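PDB 4WU3: Myo-inositol phosphohydrolase from Mitsuokella multacida, which probably removes phosphate groups from myo-inositol hexakisphosphate (phytate), as a phosphatase with the protein tyrosine phosphatase-like fold. Local coordinates for residues Val111-Arg122 / Leu232-Tyr243. The protein carries 2 engineered substitutions. Numbering follows the deposited sequence.
Engineered in segment 232-243: Ser242 (natural residue Cys). With PO4 (phosphate ion), chain G.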
ATOM      1  N   VAL A 111     -26.244  12.835 -26.650  1.00 18.19           N
ATOM      2  CA  VAL A 111     -25.456  13.848 -27.345  1.00 19.08           C
ATOM      3  C   VAL A 111     -24.981  13.264 -28.662  1.00 18.10           C
ATOM      4  O   VAL A 111     -25.079  12.061 -28.882  1.00 16.65           O
ATOM      5  CB  VAL A 111     -24.226  14.331 -26.527  1.00 18.10           C
ATOM      6  CG1 VAL A 111     -24.676  15.021 -25.254  1.00 19.61           C
ATOM      7  CG2 VAL A 111     -23.298  13.173 -26.201  1.00 19.46           C
ATOM      8  N   LYS A 112     -24.473  14.129 -29.529  1.00 18.23           N
ATOM      9  CA  LYS A 112     -23.801  13.699 -30.737  1.00 19.45           C
ATOM     10  C   LYS A 112     -22.382  13.299 -30.400  1.00 18.55           C
ATOM     11  O   LYS A 112     -21.854  13.707 -29.376  1.00 14.63           O
ATOM     12  CB  LYS A 112     -23.783  14.829 -31.757  1.00 25.96           C
ATOM     13  CG  LYS A 112     -25.170  15.352 -32.115  1.00 29.47           C
ATOM     14  CD  LYS A 112     -25.108  16.330 -33.282  1.00 36.31           C
ATOM     15  CE  LYS A 112     -24.570  17.695 -32.866  1.00 37.97           C
ATOM     16  NZ  LYS A 112     -25.391  18.355 -31.812  1.00 43.53           N
ATOM     17  N   PRO A 113     -21.758  12.477 -31.254  1.00 17.16           N
ATOM     18  CA  PRO A 113     -20.377  12.092 -31.029  1.00 16.82           C
ATOM     19  C   PRO A 113     -19.456  13.289 -30.780  1.00 17.04           C
ATOM     20  O   PRO A 113     -18.548  13.202 -29.949  1.00 16.51           O
ATOM     21  CB  PRO A 113     -20.002  11.385 -32.331  1.00 18.19           C
ATOM     22  CG  PRO A 113     -21.281  10.790 -32.803  1.00 18.05           C
ATOM     23  CD  PRO A 113     -22.372  11.722 -32.355  1.00 17.34           C
ATOM     24  N   SER A 114     -19.683  14.397 -31.480  1.00 14.16           N
ATOM     25  CA  SER A 114     -18.824  15.578 -31.323  1.00 14.70           C
ATOM     26  C   SER A 114     -18.823  16.139 -29.891  1.00 13.36           C
ATOM     27  O   SER A 114     -17.910  16.867 -29.505  1.00 11.69           O
ATOM     28  CB  SER A 114     -19.222  16.677 -32.319  1.00 15.97           C
ATOM     29  OG  SER A 114     -20.587  17.062 -32.164  1.00 18.52           O
ATOM     30  N   GLN A 115     -19.831  15.784 -29.107  1.00 12.64           N
ATOM     31  CA  GLN A 115     -19.894  16.206 -27.711  1.00 14.73           C
ATOM     32  C   GLN A 115     -19.464  15.130 -26.704  1.00 13.28           C
ATOM     33  O   GLN A 115     -19.559  15.326 -25.498  1.00 13.07           O
ATOM     34  CB  GLN A 115     -21.304  16.688 -27.391  1.00 16.17           C
ATOM     35  CG  GLN A 115     -21.515  18.122 -27.828  1.00 17.38           C
ATOM     36  CD  GLN A 115     -21.384  18.287 -29.320  1.00 21.23           C
ATOM     37  OE1 GLN A 115     -20.525  19.007 -29.820  1.00 22.97           O
ATOM     38  NE2 GLN A 115     -22.265  17.647 -30.032  1.00 23.42           N
ATOM     39  N   PHE A 116     -18.964  14.008 -27.204  1.00 12.90           N
ATOM     40  CA  PHE A 116     -18.697  12.852 -26.362  1.00 11.45           C
ATOM     41  C   PHE A 116     -17.192  12.720 -26.138  1.00 11.00           C
ATOM     42  O   PHE A 116     -16.415  12.742 -27.093  1.00  9.51           O
ATOM     43  CB  PHE A 116     -19.270  11.598 -27.031  1.00 11.05           C
ATOM     44  CG  PHE A 116     -19.107  10.338 -26.227  1.00 11.10           C
ATOM     45  CD1 PHE A 116     -20.054   9.959 -25.306  1.00 10.85           C
ATOM     46  CD2 PHE A 116     -18.019   9.518 -26.424  1.00 11.08           C
ATOM     47  CE1 PHE A 116     -19.905   8.801 -24.566  1.00 11.50           C
ATOM     48  CE2 PHE A 116     -17.870   8.359 -25.698  1.00 11.09           C
ATOM     49  CZ  PHE A 116     -18.813   7.999 -24.764  1.00 11.46           C
ATOM     50  N   TYR A 117     -16.790  12.598 -24.871  1.00  9.87           N
ATOM     51  CA  TYR A 117     -15.378  12.438 -24.515  1.00  9.04           C
ATOM     52  C   TYR A 117     -15.148  11.096 -23.831  1.00  8.51           C
ATOM     53  O   TYR A 117     -15.689  10.833 -22.767  1.00  9.08           O
ATOM     54  CB  TYR A 117     -14.904  13.580 -23.608  1.00  8.73           C
ATOM     55  CG  TYR A 117     -14.876  14.913 -24.314  1.00  9.34           C
ATOM     56  CD1 TYR A 117     -16.049  15.611 -24.541  1.00  9.31           C
ATOM     57  CD2 TYR A 117     -13.682  15.464 -24.784  1.00  9.92           C
ATOM     58  CE1 TYR A 117     -16.042  16.821 -25.209  1.00 10.05           C
ATOM     59  CE2 TYR A 117     -13.673  16.683 -25.461  1.00  9.51           C
ATOM     60  CZ  TYR A 117     -14.856  17.357 -25.659  1.00  9.56           C
ATOM     61  OH  TYR A 117     -14.889  18.575 -26.319  1.00 10.89           O
ATOM     62  N   ASP A 118     -14.358  10.248 -24.473  1.00  8.12           N
ATOM     63  CA  ASP A 118     -13.928   8.999 -23.897  1.00  7.84           C
ATOM     64  C   ASP A 118     -12.756   9.306 -22.991  1.00  7.23           C
ATOM     65  O   ASP A 118     -11.701   9.737 -23.455  1.00  7.55           O
ATOM     66  CB  ASP A 118     -13.509   8.035 -25.009  1.00  8.78           C
ATOM     67  CG  ASP A 118     -12.875   6.762 -24.483  1.00  9.23           C
ATOM     68  OD1 ASP A 118     -13.204   6.341 -23.352  1.00 10.87           O
ATOM     69  OD2 ASP A 118     -12.049   6.171 -25.215  1.00  9.24           O
ATOM     70  N   VAL A 119     -12.957   9.114 -21.694  1.00  6.38           N
ATOM     71  CA  VAL A 119     -11.884   9.260 -20.729  1.00  6.16           C
ATOM     72  C   VAL A 119     -11.381   7.880 -20.365  1.00  5.82           C
ATOM     73  O   VAL A 119     -12.002   7.156 -19.574  1.00  5.71           O
ATOM     74  CB  VAL A 119     -12.339  10.010 -19.463  1.00  6.53           C
ATOM     75  CG1 VAL A 119     -11.183  10.171 -18.491  1.00  6.66           C
ATOM     76  CG2 VAL A 119     -12.911  11.376 -19.833  1.00  6.27           C
ATOM     77  N   ASP A 120     -10.236   7.548 -20.960  1.00  5.79           N
ATOM     78  CA  ASP A 120      -9.607   6.246 -20.871  1.00  5.73           C
ATOM     79  C   ASP A 120      -8.602   6.227 -19.736  1.00  5.75           C
ATOM     80  O   ASP A 120      -7.515   6.789 -19.859  1.00  5.81           O
ATOM     81  CB  ASP A 120      -8.898   5.967 -22.199  1.00  5.90           C
ATOM     82  CG  ASP A 120      -8.188   4.641 -22.224  1.00  6.02           C
ATOM     83  OD1 ASP A 120      -8.263   3.911 -21.221  1.00  5.57           O
ATOM     84  OD2 ASP A 120      -7.550   4.331 -23.264  1.00  6.92           O
ATOM     85  N   LEU A 121      -8.947   5.558 -18.639  1.00  5.43           N
ATOM     86  CA  LEU A 121      -8.134   5.628 -17.425  1.00  5.43           C
ATOM     87  C   LEU A 121      -7.070   4.531 -17.351  1.00  5.47           C
ATOM     88  O   LEU A 121      -6.442   4.332 -16.321  1.00  5.28           O
ATOM     89  CB  LEU A 121      -9.041   5.562 -16.185  1.00  5.66           C
ATOM     90  CG  LEU A 121     -10.141   6.616 -16.117  1.00  5.91           C
ATOM     91  CD1 LEU A 121     -11.159   6.285 -15.033  1.00  6.05           C
ATOM     92  CD2 LEU A 121      -9.541   8.009 -15.919  1.00  6.15           C
ATOM     93  N   ARG A 122      -6.854   3.821 -18.444  1.00  5.79           N
ATOM     94  CA  ARG A 122      -6.069   2.594 -18.366  1.00  6.00           C
ATOM     95  C   ARG A 122      -4.598   2.821 -18.633  1.00  6.08           C
ATOM     96  O   ARG A 122      -4.214   3.250 -19.724  1.00  5.96           O
ATOM     97  CB  ARG A 122      -6.592   1.550 -19.350  1.00  6.28           C
ATOM     98  CG  ARG A 122      -8.041   1.137 -19.148  1.00  6.67           C
ATOM     99  CD  ARG A 122      -8.456   0.145 -20.226  1.00  6.63           C
ATOM    100  NE  ARG A 122      -7.872  -1.177 -20.035  1.00  6.59           N
ATOM    101  CZ  ARG A 122      -7.962  -2.154 -20.928  1.00  7.09           C
ATOM    102  NH1 ARG A 122      -8.597  -1.936 -22.074  1.00  7.50           N
ATOM    103  NH2 ARG A 122      -7.418  -3.343 -20.690  1.00  7.48           N
ATOM    104  N   LEU A 232     -13.174  22.048 -20.971  1.00 11.69           N
ATOM    105  CA  LEU A 232     -14.281  21.409 -21.682  1.00 11.34           C
ATOM    106  C   LEU A 232     -15.363  22.390 -22.077  1.00 10.60           C
ATOM    107  O   LEU A 232     -15.657  23.314 -21.349  1.00  9.24           O
ATOM    108  CB  LEU A 232     -14.930  20.323 -20.836  1.00 10.49           C
ATOM    109  CG  LEU A 232     -14.089  19.073 -20.695  1.00 10.88           C
ATOM    110  CD1 LEU A 232     -14.747  18.100 -19.725  1.00 10.42           C
ATOM    111  CD2 LEU A 232     -13.890  18.460 -22.065  1.00 11.09           C
ATOM    112  N   PRO A 233     -15.964  22.167 -23.240  1.00 10.55           N
ATOM    113  CA  PRO A 233     -17.143  22.923 -23.528  1.00 11.49           C
ATOM    114  C   PRO A 233     -18.260  22.535 -22.591  1.00 12.58           C
ATOM    115  O   PRO A 233     -18.356  21.415 -22.118  1.00 14.39           O
ATOM    116  CB  PRO A 233     -17.480  22.555 -24.977  1.00 11.45           C
ATOM    117  CG  PRO A 233     -16.641  21.388 -25.325  1.00 11.05           C
ATOM    118  CD  PRO A 233     -15.473  21.405 -24.396  1.00 11.22           C
ATOM    119  N   LYS A 234     -19.109  23.482 -22.307  1.00 14.10           N
ATOM    120  CA  LYS A 234     -20.171  23.216 -21.401  1.00 16.30           C
ATOM    121  C   LYS A 234     -21.074  22.071 -21.818  1.00 14.15           C
ATOM    122  O   LYS A 234     -21.731  21.506 -20.979  1.00 13.92           O
ATOM    123  CB  LYS A 234     -21.009  24.455 -21.293  1.00 20.05           C
ATOM    124  CG  LYS A 234     -20.587  25.383 -20.195  1.00 25.45           C
ATOM    125  CD  LYS A 234     -21.431  26.619 -20.346  1.00 34.49           C
ATOM    126  CE  LYS A 234     -21.320  27.556 -19.173  1.00 40.69           C
ATOM    127  NZ  LYS A 234     -22.157  28.742 -19.494  1.00 48.29           N
ATOM    128  N   ASP A 235     -21.179  21.734 -23.086  1.00 14.07           N
ATOM    129  CA  ASP A 235     -22.140  20.716 -23.412  1.00 12.99           C
ATOM    130  C   ASP A 235     -21.479  19.344 -23.498  1.00 13.23           C
ATOM    131  O   ASP A 235     -22.003  18.414 -24.113  1.00 15.86           O
ATOM    132  CB  ASP A 235     -22.820  21.077 -24.713  1.00 13.16           C
ATOM    133  CG  ASP A 235     -21.849  21.230 -25.850  1.00 14.15           C
ATOM    134  OD1 ASP A 235     -20.651  21.469 -25.606  1.00 15.71           O
ATOM    135  OD2 ASP A 235     -22.283  21.114 -27.012  1.00 16.42           O
ATOM    136  N   ALA A 236     -20.320  19.217 -22.883  1.00 12.24           N
ATOM    137  CA  ALA A 236     -19.518  18.021 -23.046  1.00 10.72           C
ATOM    138  C   ALA A 236     -20.108  16.846 -22.277  1.00  9.76           C
ATOM    139  O   ALA A 236     -20.575  16.998 -21.153  1.00 10.29           O
ATOM    140  CB  ALA A 236     -18.098  18.287 -22.585  1.00 10.21           C
ATOM    141  N   TRP A 237     -20.087  15.672 -22.892  1.00  8.54           N
ATOM    142  CA  TRP A 237     -20.504  14.471 -22.206  1.00  8.14           C
ATOM    143  C   TRP A 237     -19.263  13.637 -21.946  1.00  7.94           C
ATOM    144  O   TRP A 237     -18.504  13.356 -22.862  1.00  7.98           O
ATOM    145  CB  TRP A 237     -21.517  13.690 -23.038  1.00  7.70           C
ATOM    146  CG  TRP A 237     -22.023  12.503 -22.313  1.00  7.09           C
ATOM    147  CD1 TRP A 237     -21.361  11.336 -22.113  1.00  7.02           C
ATOM    148  CD2 TRP A 237     -23.285  12.367 -21.667  1.00  7.09           C
ATOM    149  NE1 TRP A 237     -22.125  10.476 -21.382  1.00  7.17           N
ATOM    150  CE2 TRP A 237     -23.314  11.086 -21.084  1.00  7.44           C
ATOM    151  CE3 TRP A 237     -24.384  13.207 -21.504  1.00  6.79           C
ATOM    152  CZ2 TRP A 237     -24.415  10.613 -20.374  1.00  6.80           C
ATOM    153  CZ3 TRP A 237     -25.465  12.746 -20.785  1.00  7.03           C
ATOM    154  CH2 TRP A 237     -25.477  11.460 -20.235  1.00  7.32           C
ATOM    155  N   LEU A 238     -19.058  13.273 -20.684  1.00  8.41           N
ATOM    156  CA  LEU A 238     -17.894  12.500 -20.260  1.00  7.99           C
ATOM    157  C   LEU A 238     -18.243  11.048 -19.951  1.00  7.36           C
ATOM    158  O   LEU A 238     -19.139  10.763 -19.163  1.00  6.39           O
ATOM    159  CB  LEU A 238     -17.272  13.134 -19.016  1.00  8.33           C
ATOM    160  CG  LEU A 238     -16.627  14.509 -19.213  1.00  9.18           C
ATOM    161  CD1 LEU A 238     -15.831  14.902 -17.976  1.00 10.00           C
ATOM    162  CD2 LEU A 238     -15.732  14.525 -20.439  1.00  9.63           C
ATOM    163  N   HIS A 239     -17.522  10.133 -20.585  1.00  7.17           N
ATOM    164  CA  HIS A 239     -17.672   8.721 -20.305  1.00  6.96           C
ATOM    165  C   HIS A 239     -16.355   8.193 -19.768  1.00  6.97           C
ATOM    166  O   HIS A 239     -15.364   8.155 -20.498  1.00  7.48           O
ATOM    167  CB  HIS A 239     -18.055   7.945 -21.568  1.00  7.30           C
ATOM    168  CG  HIS A 239     -18.286   6.496 -21.317  1.00  6.76           C
ATOM    169  ND1 HIS A 239     -19.482   6.012 -20.839  1.00  6.78           N
ATOM    170  CD2 HIS A 239     -17.454   5.430 -21.408  1.00  6.91           C
ATOM    171  CE1 HIS A 239     -19.388   4.706 -20.667  1.00  7.15           C
ATOM    172  NE2 HIS A 239     -18.169   4.326 -21.008  1.00  6.98           N
ATOM    173  N   TYR A 240     -16.344   7.815 -18.489  1.00  6.68           N
ATOM    174  CA  TYR A 240     -15.149   7.294 -17.838  1.00  6.39           C
ATOM    175  C   TYR A 240     -15.110   5.777 -17.950  1.00  6.78           C
ATOM    176  O   TYR A 240     -16.135   5.090 -17.791  1.00  7.35           O
ATOM    177  CB  TYR A 240     -15.129   7.655 -16.353  1.00  5.83           C
ATOM    178  CG  TYR A 240     -15.130   9.129 -16.059  1.00  5.60           C
ATOM    179  CD1 TYR A 240     -13.978   9.879 -16.186  1.00  5.33           C
ATOM    180  CD2 TYR A 240     -16.287   9.768 -15.631  1.00  5.60           C
ATOM    181  CE1 TYR A 240     -13.981  11.234 -15.913  1.00  5.38           C
ATOM    182  CE2 TYR A 240     -16.302  11.114 -15.356  1.00  5.27           C
ATOM    183  CZ  TYR A 240     -15.149  11.850 -15.496  1.00  5.33           C
ATOM    184  OH  TYR A 240     -15.165  13.209 -15.233  1.00  4.88           O
ATOM    185  N   HIS A 241     -13.932   5.243 -18.220  1.00  6.92           N
ATOM    186  CA  HIS A 241     -13.775   3.802 -18.178  1.00  6.97           C
ATOM    187  C   HIS A 241     -12.352   3.355 -17.820  1.00  7.05           C
ATOM    188  O   HIS A 241     -11.362   4.064 -18.051  1.00  5.95           O
ATOM    189  CB  HIS A 241     -14.215   3.190 -19.505  1.00  7.15           C
ATOM    190  CG  HIS A 241     -13.126   3.112 -20.518  1.00  7.29           C
ATOM    191  ND1 HIS A 241     -12.206   2.085 -20.538  1.00  8.19           N
ATOM    192  CD2 HIS A 241     -12.803   3.932 -21.542  1.00  7.34           C
ATOM    193  CE1 HIS A 241     -11.357   2.283 -21.529  1.00  8.34           C
ATOM    194  NE2 HIS A 241     -11.698   3.397 -22.152  1.00  8.20           N
ATOM    195  N   SER A 242     -12.276   2.163 -17.244  1.00  7.36           N
ATOM    196  CA  SER A 242     -11.018   1.535 -16.911  1.00  8.01           C
ATOM    197  C   SER A 242     -11.053   0.136 -17.537  1.00  8.92           C
ATOM    198  O   SER A 242     -11.518  -0.004 -18.679  1.00  9.78           O
ATOM    199  CB  SER A 242     -10.854   1.493 -15.398  1.00  8.59           C
ATOM    200  OG  SER A 242     -12.101   1.242 -14.756  1.00  8.77           O
ATOM    201  N   TYR A 243     -10.575  -0.894 -16.836  1.00  8.57           N
ATOM    202  CA  TYR A 243     -10.789  -2.247 -17.344  1.00  7.89           C
ATOM    203  C   TYR A 243     -12.172  -2.778 -16.948  1.00  8.04           C
ATOM    204  O   TYR A 243     -12.969  -3.157 -17.813  1.00  7.49           O
ATOM    205  CB  TYR A 243      -9.704  -3.245 -16.927  1.00  7.88           C
ATOM    206  CG  TYR A 243     -10.074  -4.630 -17.422  1.00  8.46           C
ATOM    207  CD1 TYR A 243     -10.066  -4.922 -18.782  1.00  8.50           C
ATOM    208  CD2 TYR A 243     -10.522  -5.607 -16.551  1.00  9.09           C
ATOM    209  CE1 TYR A 243     -10.451  -6.153 -19.253  1.00  8.92           C
ATOM    210  CE2 TYR A 243     -10.910  -6.860 -17.016  1.00  9.53           C
ATOM    211  CZ  TYR A 243     -10.872  -7.123 -18.366  1.00  9.88           C
ATOM    212  OH  TYR A 243     -11.260  -8.360 -18.845  1.00 11.43           O
TER
HETATM  213  P   PO4 G 703     -10.914  -1.155 -12.618  1.00 12.76           P
HETATM  214  O1  PO4 G 703     -11.183  -2.255 -11.620  1.00 11.22           O
HETATM  215  O2  PO4 G 703     -12.254  -0.527 -12.932  1.00 11.77           O
HETATM  216  O3  PO4 G 703     -10.274  -1.702 -13.867  1.00 10.61           O
HETATM  217  O4  PO4 G 703      -9.996  -0.083 -12.060  1.00 13.39           O
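Tyr117 lays its ring across the loop and turn that lead into strand 237-241: Leu232 CD2 sits over the centre of one face, 3.9 Å from the ring centroid, a CH-pi contact, while Ala236 CB comes obliquely to CE1. With CG anti to the carbonyl carbon (chi1 -67°), the ring reaches back far enough for OH to meet Pro233 CG at 3.5 Å. Cutting the side chain back to an alanine here is likely to leave Leu232 CD2 with no ring to cover and to open a gap against Pro233 and Ala236.

Strands 116-122 and 237-241 run parallel in the middle of a mixed sheet, tied by six alternating backbone hydrogen bonds from Trp237 N to Gln115 O as far as Leu121 N to His241 O. Beta-branched Val119 shares the Tyr117 side, its CG1 3.6 Å from Tyr240 CD1; helix 247-261 covers Tyr240 there.

On the other side, the Phe116 ring is nearly parallel to the Trp237 five-membered ring (planes at 13°) but slid off it, touching CD1 to CD1 at 3.7 Å, while its CZ presses on His239 CB. Helix 99-108 covers Phe116 and His239; the phenylalanine suits this apolar cover, and His239 has its ring nitrogens satisfied by Ser92 and Ser94. Farther along, Asp118 OD1 lies in the plane of the His241 ring at its edge, 3.0 Å from CD2.

The strand then runs into the phosphate-binding P-loop of the PTP family, where engineered Ser242 replaces the natural cysteine. Its OG bonds phosphate O2 at 2.5 Å, and Ala244, Met246 and Arg248 also grip the ion. The His241 ring is held from both nitrogens, NE2 by Glu195 and ND1 by a carbonyl lone pair of Ser242 O; the latter bond probably helps to hold the backbone where it enters the phosphate loop.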